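Local coordinates for amino acid adenylation domain-containing protein (Bacillus stratosphericus LAMA 585, PDB 6ULY) that probably selects and activates an alpha-keto acid as its acyl adenylate, serving as the adenylation domain of a keto acid-selecting module of a nonribosomal depsipeptide synthetase, at residues L32-N37 with L42-A47; V71-S76 with V82-A87; H116-L121 with W143-L148; D213-W218 with L232-T237. One frame throughout, in Å; residues are numbered along the deposited sequence.

Contact 1 (L32-N37 with L42-A47); sequences LTYIVN and LTQSYA
A beta hairpin at the border of the mixed nine-stranded sheet brings Leu32, Thr33 and Tyr34 alongside Gln44, Thr43 and Leu42. Strand 41-45 is the outermost strand here, while strand 31-35 also bonds to strand 240-243 through its other edge. The segment axes run antiparallel. Two hydrogen-bonded pairs, Leu32 with Gln44 and Tyr34 with Leu42, flank the non-hydrogen-bonded pair of Thr33 and Thr43, whose CG2 methyls lie side by side 3.6 Å apart. Each flanking pair is bonded in both directions; Tyr34 N to Leu42 O, at 2.7 Å, is nearly straight.

Leu32, Tyr34, Leu42 and Gln44 share the sheet face turned to helix 78-91. There Tyr34 CD2 lies 4.0 Å from Leu42 CD2, and the Tyr34 ring has Gln44 CB at its edge, in the ring plane. With CG anti to the backbone N (chi1 -176°), the extended Gln44 chain carries its amide to the end of that ring, the two planes 62° apart. Gln44 NE2 bonds Asp52 and probably Thr83, which would help set the amide's rotation. The other branch, Gln44 OE1, accepts from Tyr34 OH at 2.7 Å, the hydroxyl tilted 21° from the carbonyl plane.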
# COMPACT_ATOMS: atom_id res chain seq x y z
N LEU A 32 -36.04 10.09 -13.45
CA LEU A 32 -35.59 8.90 -12.75
C LEU A 32 -36.78 8.08 -12.26
O LEU A 32 -37.84 8.63 -11.93
CB LEU A 32 -34.70 9.28 -11.56
CG LEU A 32 -33.41 10.02 -11.91
CD1 LEU A 32 -33.37 11.39 -11.24
CD2 LEU A 32 -32.20 9.18 -11.51
N THR A 33 -36.59 6.77 -12.21
CA THR A 33 -37.54 5.85 -11.59
C THR A 33 -36.77 4.91 -10.68
O THR A 33 -35.88 4.18 -11.14
CB THR A 33 -38.32 5.06 -12.64
OG1 THR A 33 -38.53 5.87 -13.80
CG2 THR A 33 -39.67 4.66 -12.08
N TYR A 34 -37.10 4.94 -9.39
CA TYR A 34 -36.44 4.12 -8.38
C TYR A 34 -37.30 2.90 -8.09
O TYR A 34 -38.46 3.03 -7.69
CB TYR A 34 -36.21 4.94 -7.11
CG TYR A 34 -35.47 6.23 -7.36
CD1 TYR A 34 -34.09 6.26 -7.39
CD2 TYR A 34 -36.16 7.41 -7.57
CE1 TYR A 34 -33.41 7.43 -7.62
CE2 TYR A 34 -35.49 8.60 -7.81
CZ TYR A 34 -34.10 8.60 -7.82
OH TYR A 34 -33.41 9.77 -8.05
N ILE A 35 -36.72 1.72 -8.29
CA ILE A 35 -37.44 0.47 -8.05
C ILE A 35 -37.49 0.20 -6.56
O ILE A 35 -36.48 0.31 -5.85
CB ILE A 35 -36.78 -0.70 -8.81
CG1 ILE A 35 -36.73 -0.38 -10.30
CG2 ILE A 35 -37.54 -2.00 -8.53
CD1 ILE A 35 -36.29 -1.53 -11.18
N VAL A 36 -38.68 -0.17 -6.06
CA VAL A 36 -38.86 -0.58 -4.68
C VAL A 36 -39.08 -2.09 -4.58
O VAL A 36 -38.51 -2.74 -3.70
CB VAL A 36 -40.03 0.19 -4.03
CG1 VAL A 36 -40.24 -0.28 -2.60
CG2 VAL A 36 -39.78 1.69 -4.08
N ASN A 37 -39.88 -2.65 -5.48
CA ASN A 37 -40.09 -4.09 -5.54
C ASN A 37 -40.71 -4.41 -6.90
O ASN A 37 -40.79 -3.55 -7.78
CB ASN A 37 -40.97 -4.57 -4.37
CG ASN A 37 -42.29 -3.83 -4.29
OD1 ASN A 37 -43.13 -3.95 -5.18
ND2 ASN A 37 -42.49 -3.07 -3.22
N LEU A 42 -40.92 4.38 -7.53
CA LEU A 42 -40.98 5.79 -7.15
C LEU A 42 -40.37 6.61 -8.27
O LEU A 42 -39.20 6.42 -8.62
CB LEU A 42 -40.24 6.02 -5.83
CG LEU A 42 -40.45 7.36 -5.13
CD1 LEU A 42 -40.14 7.23 -3.64
CD2 LEU A 42 -39.59 8.46 -5.74
N THR A 43 -41.16 7.51 -8.85
CA THR A 43 -40.71 8.33 -9.97
C THR A 43 -40.26 9.70 -9.48
O THR A 43 -40.73 10.21 -8.46
CB THR A 43 -41.82 8.51 -11.01
OG1 THR A 43 -42.94 9.17 -10.41
CG2 THR A 43 -42.24 7.17 -11.58
N GLN A 44 -39.33 10.29 -10.24
CA GLN A 44 -38.80 11.61 -9.93
C GLN A 44 -38.30 12.19 -11.25
O GLN A 44 -37.18 11.91 -11.67
CB GLN A 44 -37.69 11.55 -8.90
CG GLN A 44 -37.14 12.91 -8.46
CD GLN A 44 -35.80 12.79 -7.74
OE1 GLN A 44 -34.96 11.98 -8.12
NE2 GLN A 44 -35.60 13.60 -6.71
N SER A 45 -39.14 12.99 -11.90
CA SER A 45 -38.74 13.62 -13.15
C SER A 45 -37.50 14.48 -12.93
O SER A 45 -37.18 14.88 -11.81
CB SER A 45 -39.88 14.48 -13.70
OG SER A 45 -40.09 15.61 -12.87
N TYR A 46 -36.80 14.76 -14.03
CA TYR A 46 -35.66 15.67 -13.94
C TYR A 46 -36.10 17.04 -13.43
O TYR A 46 -35.33 17.72 -12.74
CB TYR A 46 -34.97 15.79 -15.29
CG TYR A 46 -34.22 14.53 -15.69
CD1 TYR A 46 -33.36 13.89 -14.79
CD2 TYR A 46 -34.39 13.97 -16.95
CE1 TYR A 46 -32.68 12.74 -15.15
CE2 TYR A 46 -33.72 12.82 -17.31
CZ TYR A 46 -32.86 12.21 -16.41
OH TYR A 46 -32.19 11.07 -16.76
N ALA A 47 -37.34 17.44 -13.73
CA ALA A 47 -37.88 18.67 -13.16
C ALA A 47 -38.10 18.53 -11.66
O ALA A 47 -37.78 19.44 -10.89
CB ALA A 47 -39.19 19.04 -13.86

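Contact 2 (V71-S76 with V82-A87); sequences VFFQFS and VTAFWA
Phe73 and Phe75 both set CG anti to their own carbonyl carbon, which sends the two rings from strand 70-74 and the residues after it onto Ala84 and Phe85 of helix 78-91. Their second torsions differ, 22° for Phe73 and -77° for Phe75, and the rings are turned differently as a result. Phe73 meets the helix with its edge: Phe73 CZ lies 3.5 Å from Ala84 O and CE2 3.5 Å from Phe85 N, both backbone atoms near the ring plane, while CE2 also touches Phe85 CB at 3.9 Å. Phe75 CZ comes obliquely to the Ala84 methyl, CB, at 3.4 Å, and Phe75 CE2 sits over one face of the Phe73 ring, displaced toward its rim, so the rings brace each other beneath the helix. Cys88, one turn on, also packs on Phe73, and Ala80 and Met81, earlier in the helix, touch Phe75. This is the strand-to-helix layer of the beta-alpha-beta unit formed by strand 70-74, helix 78-91 and strand 94-97. No hydrogen bond crosses between the two segments. Their cohesion therefore rests on buried van der Waals contact, partly of ring edge with backbone: the small Ala84 side chain is met by Phe75, while the Phe73 edge reaches the helix backbone.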
# COMPACT_ATOMS: atom_id res chain seq x y z
N VAL A 71 -18.89 17.23 1.45
CA VAL A 71 -20.03 16.59 2.09
C VAL A 71 -19.86 15.08 1.96
O VAL A 71 -19.66 14.57 0.85
CB VAL A 71 -21.37 17.03 1.46
CG1 VAL A 71 -22.53 16.37 2.17
CG2 VAL A 71 -21.49 18.54 1.49
N PHE A 72 -19.95 14.38 3.08
CA PHE A 72 -19.65 12.96 3.15
C PHE A 72 -20.94 12.17 2.97
O PHE A 72 -21.81 12.18 3.85
CB PHE A 72 -18.98 12.63 4.48
CG PHE A 72 -18.13 11.39 4.44
CD1 PHE A 72 -16.77 11.49 4.20
CD2 PHE A 72 -18.68 10.14 4.65
CE1 PHE A 72 -15.97 10.36 4.17
CE2 PHE A 72 -17.89 9.00 4.62
CZ PHE A 72 -16.53 9.12 4.38
N PHE A 73 -21.07 11.49 1.83
CA PHE A 73 -22.29 10.74 1.53
C PHE A 73 -22.24 9.35 2.15
O PHE A 73 -21.25 8.62 1.99
CB PHE A 73 -22.48 10.62 0.01
CG PHE A 73 -23.03 11.87 -0.64
CD1 PHE A 73 -22.90 13.11 -0.03
CD2 PHE A 73 -23.69 11.79 -1.85
CE1 PHE A 73 -23.41 14.24 -0.63
CE2 PHE A 73 -24.20 12.92 -2.45
CZ PHE A 73 -24.07 14.14 -1.84
N GLN A 74 -23.32 8.98 2.83
CA GLN A 74 -23.49 7.65 3.44
C GLN A 74 -24.95 7.27 3.24
O GLN A 74 -25.79 7.50 4.12
CB GLN A 74 -23.08 7.64 4.90
CG GLN A 74 -21.58 7.65 5.13
CD GLN A 74 -20.94 6.33 4.78
OE1 GLN A 74 -20.76 5.47 5.64
NE2 GLN A 74 -20.58 6.16 3.51
N PHE A 75 -25.26 6.69 2.08
CA PHE A 75 -26.63 6.46 1.66
C PHE A 75 -26.89 4.99 1.40
O PHE A 75 -26.01 4.26 0.93
CB PHE A 75 -26.95 7.26 0.39
CG PHE A 75 -27.08 8.73 0.63
CD1 PHE A 75 -28.23 9.25 1.21
CD2 PHE A 75 -26.06 9.59 0.27
CE1 PHE A 75 -28.35 10.61 1.44
CE2 PHE A 75 -26.17 10.95 0.50
CZ PHE A 75 -27.32 11.46 1.08
N SER A 76 -28.12 4.57 1.72
CA SER A 76 -28.68 3.32 1.23
C SER A 76 -29.76 3.55 0.18
O SER A 76 -30.07 2.62 -0.58
CB SER A 76 -29.28 2.51 2.39
OG SER A 76 -30.31 3.24 3.04
N VAL A 82 -29.12 10.50 -5.06
CA VAL A 82 -29.23 11.30 -6.28
C VAL A 82 -29.64 12.73 -5.95
O VAL A 82 -29.08 13.70 -6.47
CB VAL A 82 -30.23 10.65 -7.26
CG1 VAL A 82 -30.60 11.61 -8.37
CG2 VAL A 82 -29.67 9.36 -7.83
N THR A 83 -30.64 12.87 -5.08
CA THR A 83 -31.11 14.21 -4.71
C THR A 83 -30.04 14.97 -3.94
O THR A 83 -29.83 16.16 -4.18
CB THR A 83 -32.39 14.10 -3.88
OG1 THR A 83 -33.40 13.42 -4.64
CG2 THR A 83 -32.91 15.48 -3.49
N ALA A 84 -29.38 14.29 -3.00
CA ALA A 84 -28.32 14.93 -2.23
C ALA A 84 -27.16 15.36 -3.13
O ALA A 84 -26.55 16.41 -2.91
CB ALA A 84 -27.83 13.99 -1.13
N PHE A 85 -26.84 14.54 -4.14
CA PHE A 85 -25.76 14.88 -5.04
C PHE A 85 -26.04 16.18 -5.78
O PHE A 85 -25.16 17.04 -5.91
CB PHE A 85 -25.54 13.74 -6.04
CG PHE A 85 -24.55 14.06 -7.12
CD1 PHE A 85 -23.20 13.84 -6.91
CD2 PHE A 85 -24.97 14.56 -8.34
CE1 PHE A 85 -22.28 14.12 -7.91
CE2 PHE A 85 -24.05 14.85 -9.33
CZ PHE A 85 -22.70 14.63 -9.12
N TRP A 86 -27.27 16.35 -6.27
CA TRP A 86 -27.59 17.53 -7.05
C TRP A 86 -27.79 18.76 -6.18
O TRP A 86 -27.46 19.87 -6.60
CB TRP A 86 -28.81 17.25 -7.92
CG TRP A 86 -28.46 16.35 -9.06
CD1 TRP A 86 -28.77 15.04 -9.19
CD2 TRP A 86 -27.72 16.72 -10.23
NE1 TRP A 86 -28.27 14.55 -10.38
CE2 TRP A 86 -27.63 15.57 -11.04
CE3 TRP A 86 -27.14 17.91 -10.68
CZ2 TRP A 86 -26.97 15.57 -12.27
CZ3 TRP A 86 -26.49 17.91 -11.90
CH2 TRP A 86 -26.41 16.75 -12.68
N ALA A 87 -28.30 18.58 -4.96
CA ALA A 87 -28.29 19.69 -4.01
C ALA A 87 -26.87 20.23 -3.84
O ALA A 87 -26.65 21.44 -3.86
CB ALA A 87 -28.86 19.23 -2.66

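Contact 3 (H116-L121 with W143-L148); sequences HAWKLL and WHTDQL. With SO4 (sulfate ion), chain M; SO4 (sulfate ion), chain J.
The indole of Trp118, on helix 109-120, lies against Trp143 and the loop that follows it, and nearly every contact here is made by that ring. Trp143 arrives over one indole face: its CZ3 stands 3.4 Å above the Trp118 plane, displaced toward the rim, and is 3.5 Å from Trp118 CD2. The six-membered rings are 4.9 Å apart between centroids with planes at 39°, an oblique meeting that is neither a parallel stack nor an edge-to-face pair. Trp118 is turned to the loop by a CG anti to the backbone N (chi1 172°).

Its far edge then faces the loop. Trp118 CH2 reaches Thr145 OG1 at 3.6 Å, near the ring plane, and Trp118 CZ2 lies 3.8 Å from Gln147 O, also at the edge. Leu148 CD1 packs obliquely, 4.1 Å from Trp118 NE1. Thr145 OG1 in turn accepts from Gln147 N at 3.0 Å, an ST turn that shapes this part of the loop around the indole. Beyond the pair, His115 meets Trp143 edge-to-face and His123 packs on Trp118.

No direct hydrogen bond joins the segments. Trp118 NE1 donates to a water in the ring plane at 3.0 Å, and that water makes a weak, long bond to Gln147 O. Nearby, Lys119 NZ and His116 ND1 bind two different sulfates, probably from the crystallisation liquor. The contact is thus chiefly aromatic and apolar, with the indole N-H satisfied by solvent, and it packs the loop leading to strand 150-152 against helix 109-120.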
# COMPACT_ATOMS: atom_id res chain seq x y z
N HIS A 116 -10.63 7.52 7.85
CA HIS A 116 -9.48 8.14 7.19
C HIS A 116 -9.93 9.28 6.28
O HIS A 116 -9.48 10.42 6.42
CB HIS A 116 -8.69 7.10 6.40
CG HIS A 116 -7.60 7.69 5.56
ND1 HIS A 116 -6.34 7.95 6.06
CD2 HIS A 116 -7.58 8.07 4.27
CE1 HIS A 116 -5.59 8.47 5.10
NE2 HIS A 116 -6.32 8.55 4.00
N ALA A 117 -10.82 8.97 5.33
CA ALA A 117 -11.31 10.00 4.42
C ALA A 117 -12.01 11.12 5.18
O ALA A 117 -11.82 12.30 4.87
CB ALA A 117 -12.26 9.38 3.40
N TRP A 118 -12.82 10.76 6.17
CA TRP A 118 -13.53 11.78 6.95
C TRP A 118 -12.55 12.74 7.59
O TRP A 118 -12.73 13.97 7.54
CB TRP A 118 -14.41 11.09 7.99
CG TRP A 118 -15.06 12.00 8.98
CD1 TRP A 118 -16.18 12.76 8.78
CD2 TRP A 118 -14.65 12.22 10.33
NE1 TRP A 118 -16.48 13.45 9.93
CE2 TRP A 118 -15.56 13.13 10.90
CE3 TRP A 118 -13.60 11.73 11.12
CZ2 TRP A 118 -15.46 13.57 12.22
CZ3 TRP A 118 -13.50 12.17 12.43
CH2 TRP A 118 -14.42 13.08 12.96
N LYS A 119 -11.49 12.21 8.20
CA LYS A 119 -10.47 13.06 8.82
C LYS A 119 -9.67 13.82 7.77
O LYS A 119 -9.30 14.98 7.99
CB LYS A 119 -9.53 12.20 9.68
CG LYS A 119 -8.49 12.99 10.45
CD LYS A 119 -7.72 12.08 11.42
CE LYS A 119 -6.65 12.85 12.18
NZ LYS A 119 -5.90 11.99 13.15
N LEU A 120 -9.39 13.20 6.62
CA LEU A 120 -8.66 13.89 5.57
C LEU A 120 -9.43 15.11 5.07
O LEU A 120 -8.82 16.12 4.70
CB LEU A 120 -8.37 12.93 4.41
CG LEU A 120 -7.40 13.45 3.35
CD1 LEU A 120 -6.03 13.73 3.98
CD2 LEU A 120 -7.28 12.47 2.19
N LEU A 121 -10.76 15.03 5.06
CA LEU A 121 -11.62 16.11 4.62
C LEU A 121 -11.98 17.08 5.75
O LEU A 121 -12.89 17.89 5.58
CB LEU A 121 -12.89 15.53 4.00
CG LEU A 121 -12.66 14.74 2.71
CD1 LEU A 121 -13.82 13.82 2.42
CD2 LEU A 121 -12.43 15.69 1.55
N TRP A 143 -15.29 6.28 16.84
CA TRP A 143 -14.15 7.12 16.54
C TRP A 143 -13.73 8.00 17.72
O TRP A 143 -12.77 8.76 17.59
CB TRP A 143 -14.46 8.01 15.33
CG TRP A 143 -14.74 7.23 14.08
CD1 TRP A 143 -14.54 5.89 13.88
CD2 TRP A 143 -15.27 7.73 12.84
NE1 TRP A 143 -14.91 5.54 12.61
CE2 TRP A 143 -15.36 6.65 11.95
CE3 TRP A 143 -15.67 9.00 12.41
CZ2 TRP A 143 -15.84 6.79 10.65
CZ3 TRP A 143 -16.15 9.14 11.12
CH2 TRP A 143 -16.23 8.04 10.25
N HIS A 144 -14.43 7.90 18.85
CA HIS A 144 -14.12 8.68 20.05
C HIS A 144 -13.92 10.15 19.69
O HIS A 144 -12.88 10.76 19.96
CB HIS A 144 -12.89 8.10 20.75
CG HIS A 144 -13.06 6.68 21.18
ND1 HIS A 144 -13.66 6.33 22.37
CD2 HIS A 144 -12.73 5.52 20.57
CE1 HIS A 144 -13.69 5.02 22.48
NE2 HIS A 144 -13.13 4.50 21.40
N THR A 145 -14.95 10.73 19.08
CA THR A 145 -14.89 12.08 18.56
C THR A 145 -16.16 12.84 18.93
O THR A 145 -17.25 12.26 19.00
CB THR A 145 -14.72 12.09 17.03
OG1 THR A 145 -14.73 13.43 16.55
CG2 THR A 145 -15.85 11.31 16.36
N ASP A 146 -15.99 14.14 19.15
CA ASP A 146 -17.10 15.06 19.35
C ASP A 146 -17.34 15.93 18.12
O ASP A 146 -18.17 16.84 18.17
CB ASP A 146 -16.83 15.95 20.57
CG ASP A 146 -16.50 15.14 21.81
OD1 ASP A 146 -17.19 14.14 22.08
OD2 ASP A 146 -15.54 15.51 22.52
N GLN A 147 -16.64 15.65 17.03
CA GLN A 147 -16.71 16.45 15.81
C GLN A 147 -17.62 15.83 14.75
O GLN A 147 -17.69 16.34 13.63
CB GLN A 147 -15.31 16.64 15.22
CG GLN A 147 -14.37 17.45 16.10
CD GLN A 147 -14.70 18.93 16.08
OE1 GLN A 147 -14.06 19.71 15.37
NE2 GLN A 147 -15.70 19.32 16.86
N LEU A 148 -18.30 14.73 15.08
CA LEU A 148 -19.18 14.08 14.12
C LEU A 148 -20.47 14.88 13.97
O LEU A 148 -21.06 15.31 14.97
CB LEU A 148 -19.48 12.65 14.55
CG LEU A 148 -20.17 11.78 13.50
CD1 LEU A 148 -19.24 11.55 12.32
CD2 LEU A 148 -20.62 10.46 14.09
S SO4 M . -6.60 7.56 10.19
O1 SO4 M . -6.05 8.11 8.98
O2 SO4 M . -5.64 6.69 10.80
O3 SO4 M . -6.91 8.63 11.10
O4 SO4 M . -7.79 6.83 9.89
S SO4 J . -9.64 12.24 15.13
O1 SO4 J . -9.31 13.02 16.30
O2 SO4 J . -8.48 11.46 14.76
O3 SO4 J . -10.73 11.35 15.42
O4 SO4 J . -10.02 13.14 14.06
O HOH W 1 -18.83 15.16 10.59

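Contact 4 (D213-W218 with L232-T237); sequences DVSLDW and LVNVYT
Ser215 and Asn234 make the direct contact between strand 214-217 and helix 224-237, their side chains facing each other in the buried layer between sheet and helix. Asn234 ND2 donates to Ser215 OG at 3.0 Å, but the bond is weak, bent to 136° at the hydrogen. The amide also packs on the serine methylene: Ser215 CB lies 3.3 Å from Asn234 ND2 and 3.4 Å from Asn234 OD1, so both branches of the amide touch the serine. On the strand, the hydroxyl is anti to the backbone N (chi1 -174°), while Asn234 has CG anti to its carbonyl carbon (chi1 -68°), and the two short chains meet between the elements.

The next shell sets these groups in place. Asn234 OD1, the other branch of the amide, accepts from Lys267 NZ on strand 267-270, and this stronger partner would help fix which way the amide is turned. Ser215 is held by backbone bonds to Glu240 and Ile242 on the neighbouring strand, and Gln241 of that strand packs on Asn234. Within the helix, Tyr236 N bonds Leu232 O at 2.8 Å and Thr237 N bonds Val233 O at 3.0 Å, continuing the helix on both sides of Asn234. The bound keto acyl adenylate lies about 12 Å from the Asn234 side chain. Strand 214-217, helix 224-237 and strand 240-243 form a beta-alpha-beta unit, with the two strands parallel neighbours in the large mixed sheet.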
# COMPACT_ATOMS: atom_id res chain seq x y z
N ASP A 213 -32.78 6.81 -25.04
CA ASP A 213 -32.34 5.65 -24.29
C ASP A 213 -33.20 5.45 -23.05
O ASP A 213 -33.73 6.41 -22.48
CB ASP A 213 -30.87 5.80 -23.88
CG ASP A 213 -29.91 5.82 -25.06
OD1 ASP A 213 -30.28 5.31 -26.14
OD2 ASP A 213 -28.78 6.33 -24.91
N VAL A 214 -33.35 4.20 -22.64
CA VAL A 214 -33.93 3.84 -21.35
C VAL A 214 -32.85 3.12 -20.56
O VAL A 214 -32.40 2.04 -20.96
CB VAL A 214 -35.19 2.97 -21.50
CG1 VAL A 214 -35.76 2.63 -20.13
CG2 VAL A 214 -36.24 3.70 -22.36
N SER A 215 -32.43 3.71 -19.44
CA SER A 215 -31.27 3.24 -18.70
C SER A 215 -31.69 2.49 -17.45
O SER A 215 -32.58 2.92 -16.71
CB SER A 215 -30.36 4.40 -18.32
OG SER A 215 -29.17 3.93 -17.71
N LEU A 216 -31.03 1.35 -17.21
CA LEU A 216 -31.22 0.57 -15.99
C LEU A 216 -29.87 0.36 -15.33
O LEU A 216 -28.94 -0.16 -15.97
CB LEU A 216 -31.88 -0.78 -16.30
CG LEU A 216 -31.99 -1.74 -15.12
CD1 LEU A 216 -32.86 -1.16 -14.01
CD2 LEU A 216 -32.54 -3.07 -15.59
N ASP A 217 -29.76 0.74 -14.06
CA ASP A 217 -28.51 0.58 -13.31
C ASP A 217 -28.84 0.19 -11.88
O ASP A 217 -29.56 0.92 -11.18
CB ASP A 217 -27.68 1.87 -13.33
CG ASP A 217 -26.24 1.64 -12.91
OD1 ASP A 217 -25.41 2.55 -13.12
OD2 ASP A 217 -25.93 0.55 -12.40
N TRP A 218 -28.31 -0.95 -11.44
CA TRP A 218 -28.34 -1.34 -10.04
C TRP A 218 -26.98 -1.24 -9.36
O TRP A 218 -26.90 -1.43 -8.14
CB TRP A 218 -28.87 -2.78 -9.90
CG TRP A 218 -28.16 -3.78 -10.75
CD1 TRP A 218 -28.58 -4.29 -11.95
CD2 TRP A 218 -26.91 -4.42 -10.47
NE1 TRP A 218 -27.66 -5.19 -12.43
CE2 TRP A 218 -26.63 -5.29 -11.53
CE3 TRP A 218 -26.00 -4.33 -9.41
CZ2 TRP A 218 -25.47 -6.06 -11.58
CZ3 TRP A 218 -24.85 -5.10 -9.46
CH2 TRP A 218 -24.60 -5.95 -10.53
N LEU A 232 -24.74 10.39 -14.77
CA LEU A 232 -24.47 11.69 -15.37
C LEU A 232 -24.62 11.64 -16.89
O LEU A 232 -25.10 12.60 -17.50
CB LEU A 232 -23.08 12.19 -14.98
CG LEU A 232 -22.95 12.66 -13.53
CD1 LEU A 232 -21.52 13.12 -13.26
CD2 LEU A 232 -23.94 13.76 -13.19
N VAL A 233 -24.20 10.54 -17.52
CA VAL A 233 -24.46 10.37 -18.94
C VAL A 233 -25.95 10.46 -19.22
O VAL A 233 -26.38 11.04 -20.22
CB VAL A 233 -23.87 9.04 -19.44
CG1 VAL A 233 -24.54 8.62 -20.75
CG2 VAL A 233 -22.37 9.15 -19.63
N ASN A 234 -26.77 9.89 -18.33
CA ASN A 234 -28.21 9.87 -18.54
C ASN A 234 -28.80 11.26 -18.40
O ASN A 234 -29.61 11.69 -19.23
CB ASN A 234 -28.87 8.90 -17.56
CG ASN A 234 -28.51 7.45 -17.84
OD1 ASN A 234 -28.29 7.06 -18.99
ND2 ASN A 234 -28.43 6.66 -16.78
N VAL A 235 -28.42 12.00 -17.35
CA VAL A 235 -28.91 13.36 -17.18
C VAL A 235 -28.44 14.24 -18.33
O VAL A 235 -29.19 15.10 -18.82
CB VAL A 235 -28.48 13.92 -15.82
CG1 VAL A 235 -29.14 15.28 -15.56
CG2 VAL A 235 -28.83 12.96 -14.70
N TYR A 236 -27.19 14.05 -18.78
CA TYR A 236 -26.66 14.87 -19.87
C TYR A 236 -27.44 14.65 -21.16
O TYR A 236 -27.74 15.60 -21.89
CB TYR A 236 -25.18 14.55 -20.09
CG TYR A 236 -24.56 15.34 -21.21
CD1 TYR A 236 -24.50 14.83 -22.50
CD2 TYR A 236 -24.03 16.61 -20.98
CE1 TYR A 236 -23.92 15.56 -23.54
CE2 TYR A 236 -23.45 17.34 -22.01
CZ TYR A 236 -23.40 16.81 -23.28
OH TYR A 236 -22.83 17.54 -24.30
N THR A 237 -27.74 13.39 -21.48
CA THR A 237 -28.62 13.10 -22.60
C THR A 237 -30.08 13.36 -22.28
O THR A 237 -30.91 13.37 -23.20
CB THR A 237 -28.46 11.65 -23.06
OG1 THR A 237 -28.89 10.76 -22.01
CG2 THR A 237 -26.99 11.36 -23.41

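From the N terminus the contacts follow in series: each closes before the next opens, and none nests or crosses. Contact 1 closes a hairpin turn, contact 2 the short connection from strand 70-74 into helix 78-91, contact 3 a longer span containing strand 125-128 and two helices, and contact 4 the connection from strand 214-217 through helix 224-237. Contacts 1 and 4 belong to the nine-stranded sheet and touch where Tyr46 packs on Val235. Contact 2 lies on the seven-stranded sheet; its helix reaches contact 1 through Val82 and contact 4 where Trp86 meets Leu232. Phe72 carries contact 2 across to helix 109-120 of contact 3, whose nearest atoms remain about 17 Å from contact 4.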